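Local atomic coordinates of ABC transporter substrate-binding protein (Bradyrhizobium japonicum, PDB entry 4I1D), a protein that probably acts as the periplasmic substrate-binding component of an ABC transporter, perhaps for polyamines, and binds D-malate in this crystal. Residues A[66-71]-A[305-310]; A[92-97]-A[102-107]. All coordinates share one frame; numbering follows the deposited sequence.

Contact 1: residues A[66-71]-A[305-310]; sequences YCLRGG and WWSSPA
A bend at the third torsion of Arg69 (chi3 -84°) swings its guanidinium from helix 64-72 across to the turn at Ser307, while Ser307 sets OG between its own backbone N and carbonyl carbon (chi1 63°), which lays the hydroxyl beside Leu68. Arg69 NH2 thereby comes 3.2 Å from Trp306 O, a weak and bent hydrogen bond with an angle of 128° at the hydrogen. The same NH2 passes 3.8 Å from Ser307 CA, and higher up the chain Arg69 CG packs on Ser307 CB at 4.1 Å. Leu68 closes the other part of the contact, its CD1 lying 3.6 Å from Ser307 OG, which is hydrogen-bonded to Tyr303 O. Ser307 belongs to the short break between helices 303-306 and 309-321; right after it Ser308 takes the N-cap position of the second helix, its OG bonding back to Trp305 O at 2.6 Å and only weakly to Gly311 N. Stronger partners for the arginine lie further along that helix, where Glu312 and Glu315 form salt bridges with NH2 and NH1. These probably hold the guanidinium more than the weak bond does, with an acetate also close by, while Arg69 CG and Leu68 pack against the serine side chain.

Contact 2: residues A[92-97]-A[102-107]; sequences EAYRSP and YEFYSS. With SO4 (sulfate ion), chain F.
The rims of the Tyr94 and Phe104 rings meet without stacking, Tyr94 CE1 lying 3.5 Å from Phe104 CZ. Their planes stand at 83° and the centroids are 5.9 Å apart. Both side chains hold CG anti to the carbonyl carbon (chi1 -74° for Tyr94, -72° for Phe104), which brings the two rims together. At Tyr94, an alanine is likely to leave the CZ and CE1 rim of Phe104 without its aromatic neighbour and open a gap between loop and strand. Phe104 is carried by strand 100-112, which pairs antiparallel with strands 219-235 and 201-205, consistent with the long strands that join the two lobes in type II periplasmic binding proteins. Just before Phe104, within the strand, Tyr102 and Glu103 both face Thr231 in a classic beta bulge. On the loop, Tyr94 ends a 3-10 turn, and its carbonyl is held by Ser101 OG. Further out, the guanidinium of Arg95 lies with one face over Glu92 CA, and Arg95 NH2 forms a salt bridge 3.6 Å from Glu92 OE2, although Glu92 is poorly ordered. At the start of the turn a sulfate, probably from the crystallisation liquor, takes a hydrogen bond from Glu92 N to its O4 at 2.9 Å.

How the contacts relate
The centres of the two contacts are about 14 Å apart, and both segments of contact 2 fall in sequence between the two halves of contact 1: helix 64-72 comes first, then 92-97 and 102-107, and finally 305-310, more than 230 residues after the helix. They touch directly where Leu68 CD2 packs on Ser96 CB at 3.8 Å, placing the loop before strand 100-112 against helix 64-72. Contact 1 thus ties an early helix to the C-terminal helices, whereas contact 2 is a local closure on the central sheet. Both lie away from the D-malate pocket, although strand 100-112 pairs with strand 201-205, which carries Trp205 of that pocket.

Contact 1: residues A[66-71]-A[305-310]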
loop_
_atom_site.group_PDB
_atom_site.type_symbol
_atom_site.label_atom_id
_atom_site.label_comp_id
_atom_site.label_asym_id
_atom_site.label_seq_id
_atom_site.Cartn_x
_atom_site.Cartn_y
_atom_site.Cartn_z
ATOM N N TYR A 66 -30.154 3.012 17.318
ATOM C CA TYR A 66 -28.991 2.310 17.856
ATOM C C TYR A 66 -29.355 1.534 19.111
ATOM O O TYR A 66 -28.740 0.513 19.421
ATOM C CB TYR A 66 -27.847 3.284 18.158
ATOM C CG TYR A 66 -27.336 4.022 16.941
ATOM C CD1 TYR A 66 -27.357 3.428 15.690
ATOM C CD2 TYR A 66 -26.850 5.316 17.040
ATOM C CE1 TYR A 66 -26.903 4.100 14.574
ATOM C CE2 TYR A 66 -26.393 5.997 15.929
ATOM C CZ TYR A 66 -26.421 5.386 14.697
ATOM O OH TYR A 66 -25.970 6.058 13.580
ATOM N N CYS A 67 -30.352 2.023 19.837
ATOM C CA CYS A 67 -30.848 1.297 20.998
ATOM C C CYS A 67 -31.455 -0.014 20.567
ATOM O O CYS A 67 -31.265 -1.029 21.227
ATOM C CB CYS A 67 -31.877 2.121 21.768
ATOM S SG CYS A 67 -31.182 3.631 22.450
ATOM N N LEU A 68 -32.181 0.004 19.448
ATOM C CA LEU A 68 -32.792 -1.215 18.928
ATOM C C LEU A 68 -31.714 -2.205 18.501
ATOM O O LEU A 68 -31.766 -3.385 18.861
ATOM C CB LEU A 68 -33.739 -0.915 17.753
ATOM C CG LEU A 68 -34.744 0.235 17.920
ATOM C CD1 LEU A 68 -35.652 0.357 16.693
ATOM C CD2 LEU A 68 -35.578 0.057 19.168
ATOM N N ARG A 69 -30.738 -1.721 17.736
ATOM C CA ARG A 69 -29.629 -2.558 17.279
ATOM C C ARG A 69 -28.863 -3.118 18.471
ATOM O O ARG A 69 -28.659 -4.326 18.584
ATOM C CB ARG A 69 -28.674 -1.759 16.383
ATOM C CG ARG A 69 -28.883 -1.960 14.887
ATOM C CD ARG A 69 -27.678 -1.471 14.067
ATOM N NE ARG A 69 -27.714 -0.031 13.795
ATOM C CZ ARG A 69 -28.161 0.514 12.663
ATOM N NH1 ARG A 69 -28.152 1.834 12.514
ATOM N NH2 ARG A 69 -28.615 -0.255 11.674
ATOM N N GLY A 70 -28.448 -2.220 19.358
ATOM C CA GLY A 70 -27.739 -2.591 20.568
ATOM C C GLY A 70 -28.469 -3.585 21.454
ATOM O O GLY A 70 -27.870 -4.552 21.940
ATOM N N GLY A 71 -29.758 -3.351 21.680
ATOM C CA GLY A 71 -30.549 -4.250 22.501
ATOM C C GLY A 71 -30.604 -5.640 21.890
ATOM O O GLY A 71 -30.550 -6.654 22.597
ATOM N N TRP A 305 -37.306 0.459 10.639
ATOM C CA TRP A 305 -36.789 0.252 9.282
ATOM C C TRP A 305 -35.266 0.398 9.239
ATOM O O TRP A 305 -34.579 -0.478 8.705
ATOM C CB TRP A 305 -37.443 1.168 8.239
ATOM C CG TRP A 305 -36.968 0.829 6.824
ATOM C CD1 TRP A 305 -37.512 -0.095 5.969
ATOM C CD2 TRP A 305 -35.834 1.387 6.136
ATOM N NE1 TRP A 305 -36.794 -0.137 4.792
ATOM C CE2 TRP A 305 -35.762 0.763 4.871
ATOM C CE3 TRP A 305 -34.881 2.354 6.466
ATOM C CZ2 TRP A 305 -34.772 1.073 3.942
ATOM C CZ3 TRP A 305 -33.898 2.666 5.533
ATOM C CH2 TRP A 305 -33.855 2.028 4.287
ATOM N N TRP A 306 -34.743 1.484 9.818
ATOM C CA TRP A 306 -33.302 1.742 9.782
ATOM C C TRP A 306 -32.446 0.680 10.473
ATOM O O TRP A 306 -31.300 0.448 10.080
ATOM C CB TRP A 306 -32.966 3.134 10.332
ATOM C CG TRP A 306 -33.125 4.173 9.295
ATOM C CD1 TRP A 306 -34.105 5.110 9.221
ATOM C CD2 TRP A 306 -32.299 4.355 8.142
ATOM N NE1 TRP A 306 -33.935 5.883 8.091
ATOM C CE2 TRP A 306 -32.832 5.435 7.412
ATOM C CE3 TRP A 306 -31.157 3.710 7.654
ATOM C CZ2 TRP A 306 -32.255 5.897 6.227
ATOM C CZ3 TRP A 306 -30.589 4.167 6.469
ATOM C CH2 TRP A 306 -31.138 5.247 5.775
ATOM N N SER A 307 -33.003 0.044 11.498
ATOM C CA SER A 307 -32.284 -0.970 12.260
ATOM C C SER A 307 -32.542 -2.389 11.737
ATOM O O SER A 307 -32.075 -3.373 12.314
ATOM C CB SER A 307 -32.690 -0.885 13.735
ATOM O OG SER A 307 -34.074 -1.169 13.893
ATOM N N SER A 308 -33.300 -2.496 10.654
ATOM C CA SER A 308 -33.584 -3.793 10.055
ATOM C C SER A 308 -32.510 -4.107 9.005
ATOM O O SER A 308 -31.728 -3.230 8.639
ATOM C CB SER A 308 -34.961 -3.771 9.391
ATOM O OG SER A 308 -34.919 -3.028 8.177
ATOM N N PRO A 309 -32.475 -5.358 8.517
ATOM C CA PRO A 309 -31.543 -5.739 7.453
ATOM C C PRO A 309 -31.570 -4.792 6.249
ATOM O O PRO A 309 -30.506 -4.517 5.689
ATOM C CB PRO A 309 -32.041 -7.133 7.049
ATOM C CG PRO A 309 -32.575 -7.700 8.346
ATOM C CD PRO A 309 -33.232 -6.520 9.027
ATOM N N ALA A 310 -32.750 -4.321 5.850
ATOM C CA ALA A 310 -32.851 -3.389 4.729
ATOM C C ALA A 310 -32.198 -2.044 5.068
ATOM O O ALA A 310 -31.546 -1.429 4.223
ATOM C CB ALA A 310 -34.300 -3.195 4.310
#

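Contact 2: residues A[92-97]-A[102-107]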
loop_
_atom_site.group_PDB
_atom_site.type_symbol
_atom_site.label_atom_id
_atom_site.label_comp_id
_atom_site.label_asym_id
_atom_site.label_seq_id
_atom_site.Cartn_x
_atom_site.Cartn_y
_atom_site.Cartn_z
ATOM N N GLU A 92 -46.677 3.196 24.365
ATOM C CA GLU A 92 -45.753 2.134 23.999
ATOM C C GLU A 92 -44.909 2.490 22.782
ATOM O O GLU A 92 -43.805 1.977 22.608
ATOM C CB GLU A 92 -46.506 0.817 23.786
ATOM C CG GLU A 92 -47.256 0.355 25.032
ATOM C CD GLU A 92 -47.279 -1.154 25.196
ATOM O OE1 GLU A 92 -47.470 -1.857 24.179
ATOM O OE2 GLU A 92 -47.104 -1.633 26.344
ATOM N N ALA A 93 -45.421 3.382 21.946
ATOM C CA ALA A 93 -44.672 3.806 20.772
ATOM C C ALA A 93 -43.482 4.710 21.135
ATOM O O ALA A 93 -42.655 5.025 20.276
ATOM C CB ALA A 93 -45.587 4.504 19.793
ATOM N N TYR A 94 -43.396 5.120 22.398
ATOM C CA TYR A 94 -42.320 6.011 22.849
ATOM C C TYR A 94 -41.212 5.279 23.602
ATOM O O TYR A 94 -40.269 5.896 24.085
ATOM C CB TYR A 94 -42.870 7.138 23.724
ATOM C CG TYR A 94 -43.624 8.217 22.971
ATOM C CD1 TYR A 94 -42.994 9.397 22.594
ATOM C CD2 TYR A 94 -44.968 8.064 22.652
ATOM C CE1 TYR A 94 -43.680 10.392 21.914
ATOM C CE2 TYR A 94 -45.663 9.056 21.972
ATOM C CZ TYR A 94 -45.012 10.217 21.612
ATOM O OH TYR A 94 -45.695 11.208 20.943
ATOM N N ARG A 95 -41.333 3.964 23.714
ATOM C CA ARG A 95 -40.304 3.165 24.362
ATOM C C ARG A 95 -40.067 1.874 23.609
ATOM O O ARG A 95 -40.796 1.541 22.671
ATOM C CB ARG A 95 -40.665 2.868 25.819
ATOM C CG ARG A 95 -42.121 2.591 26.058
ATOM C CD ARG A 95 -42.377 2.352 27.533
ATOM N NE ARG A 95 -43.801 2.408 27.843
ATOM C CZ ARG A 95 -44.632 1.385 27.698
ATOM N NH1 ARG A 95 -45.913 1.525 28.004
ATOM N NH2 ARG A 95 -44.183 0.223 27.249
ATOM N N SER A 96 -39.024 1.161 24.010
ATOM C CA SER A 96 -38.709 -0.124 23.418
ATOM C C SER A 96 -38.421 -1.010 24.603
ATOM O O SER A 96 -38.476 -0.542 25.732
ATOM C CB SER A 96 -37.478 -0.015 22.513
ATOM O OG SER A 96 -36.284 -0.134 23.273
ATOM N N PRO A 97 -38.110 -2.294 24.366
ATOM C CA PRO A 97 -37.770 -3.132 25.520
ATOM C C PRO A 97 -36.458 -2.689 26.171
ATOM O O PRO A 97 -36.189 -3.068 27.313
ATOM C CB PRO A 97 -37.603 -4.524 24.905
ATOM C CG PRO A 97 -38.363 -4.475 23.627
ATOM C CD PRO A 97 -38.184 -3.074 23.121
ATOM N N TYR A 102 -36.235 10.210 24.734
ATOM C CA TYR A 102 -35.646 11.209 25.629
ATOM C C TYR A 102 -35.883 12.641 25.140
ATOM O O TYR A 102 -36.210 13.519 25.929
ATOM C CB TYR A 102 -34.163 10.905 25.789
ATOM C CG TYR A 102 -33.384 11.798 26.733
ATOM C CD1 TYR A 102 -33.758 11.946 28.065
ATOM C CD2 TYR A 102 -32.229 12.444 26.299
ATOM C CE1 TYR A 102 -33.020 12.744 28.924
ATOM C CE2 TYR A 102 -31.495 13.241 27.135
ATOM C CZ TYR A 102 -31.887 13.388 28.450
ATOM O OH TYR A 102 -31.134 14.176 29.281
ATOM N N GLU A 103 -35.738 12.858 23.834
ATOM C CA GLU A 103 -36.007 14.153 23.221
ATOM C C GLU A 103 -36.174 14.008 21.702
ATOM O O GLU A 103 -35.615 13.092 21.092
ATOM C CB GLU A 103 -34.862 15.117 23.528
ATOM C CG GLU A 103 -33.499 14.583 23.118
ATOM C CD GLU A 103 -33.164 14.836 21.640
ATOM O OE1 GLU A 103 -32.319 14.105 21.085
ATOM O OE2 GLU A 103 -33.726 15.772 21.034
ATOM N N PHE A 104 -36.935 14.913 21.093
ATOM C CA PHE A 104 -37.130 14.890 19.650
ATOM C C PHE A 104 -36.421 16.058 18.981
ATOM O O PHE A 104 -36.459 17.183 19.489
ATOM C CB PHE A 104 -38.609 14.947 19.312
ATOM C CG PHE A 104 -39.346 13.690 19.623
ATOM C CD1 PHE A 104 -39.909 13.501 20.871
ATOM C CD2 PHE A 104 -39.487 12.697 18.661
ATOM C CE1 PHE A 104 -40.605 12.341 21.161
ATOM C CE2 PHE A 104 -40.170 11.532 18.944
ATOM C CZ PHE A 104 -40.730 11.349 20.202
ATOM N N TYR A 105 -35.766 15.774 17.852
ATOM C CA TYR A 105 -35.154 16.798 17.009
ATOM C C TYR A 105 -35.516 16.554 15.559
ATOM O O TYR A 105 -35.960 15.463 15.208
ATOM C CB TYR A 105 -33.635 16.790 17.157
ATOM C CG TYR A 105 -32.947 15.492 16.775
ATOM C CD1 TYR A 105 -32.261 15.365 15.572
ATOM C CD2 TYR A 105 -32.962 14.404 17.626
ATOM C CE1 TYR A 105 -31.604 14.179 15.235
ATOM C CE2 TYR A 105 -32.320 13.218 17.296
ATOM C CZ TYR A 105 -31.640 13.112 16.106
ATOM O OH TYR A 105 -31.005 11.927 15.806
ATOM N N SER A 106 -35.307 17.560 14.714
ATOM C CA SER A 106 -35.630 17.430 13.298
ATOM C C SER A 106 -34.451 17.759 12.396
ATOM O O SER A 106 -33.638 18.632 12.712
ATOM C CB SER A 106 -36.808 18.332 12.934
ATOM O OG SER A 106 -37.945 18.021 13.716
ATOM N N SER A 107 -34.369 17.046 11.274
ATOM C CA SER A 107 -33.544 17.478 10.157
ATOM C C SER A 107 -34.461 18.307 9.278
ATOM O O SER A 107 -35.504 17.830 8.868
ATOM C CB SER A 107 -33.005 16.281 9.375
ATOM O OG SER A 107 -32.078 15.546 10.161
HETATM S S SO4 F . -50.347 2.831 24.343
HETATM O O1 SO4 F . -51.090 4.086 24.223
HETATM O O2 SO4 F . -49.756 2.730 25.679
HETATM O O3 SO4 F . -51.241 1.694 24.137
HETATM O O4 SO4 F . -49.301 2.796 23.323
#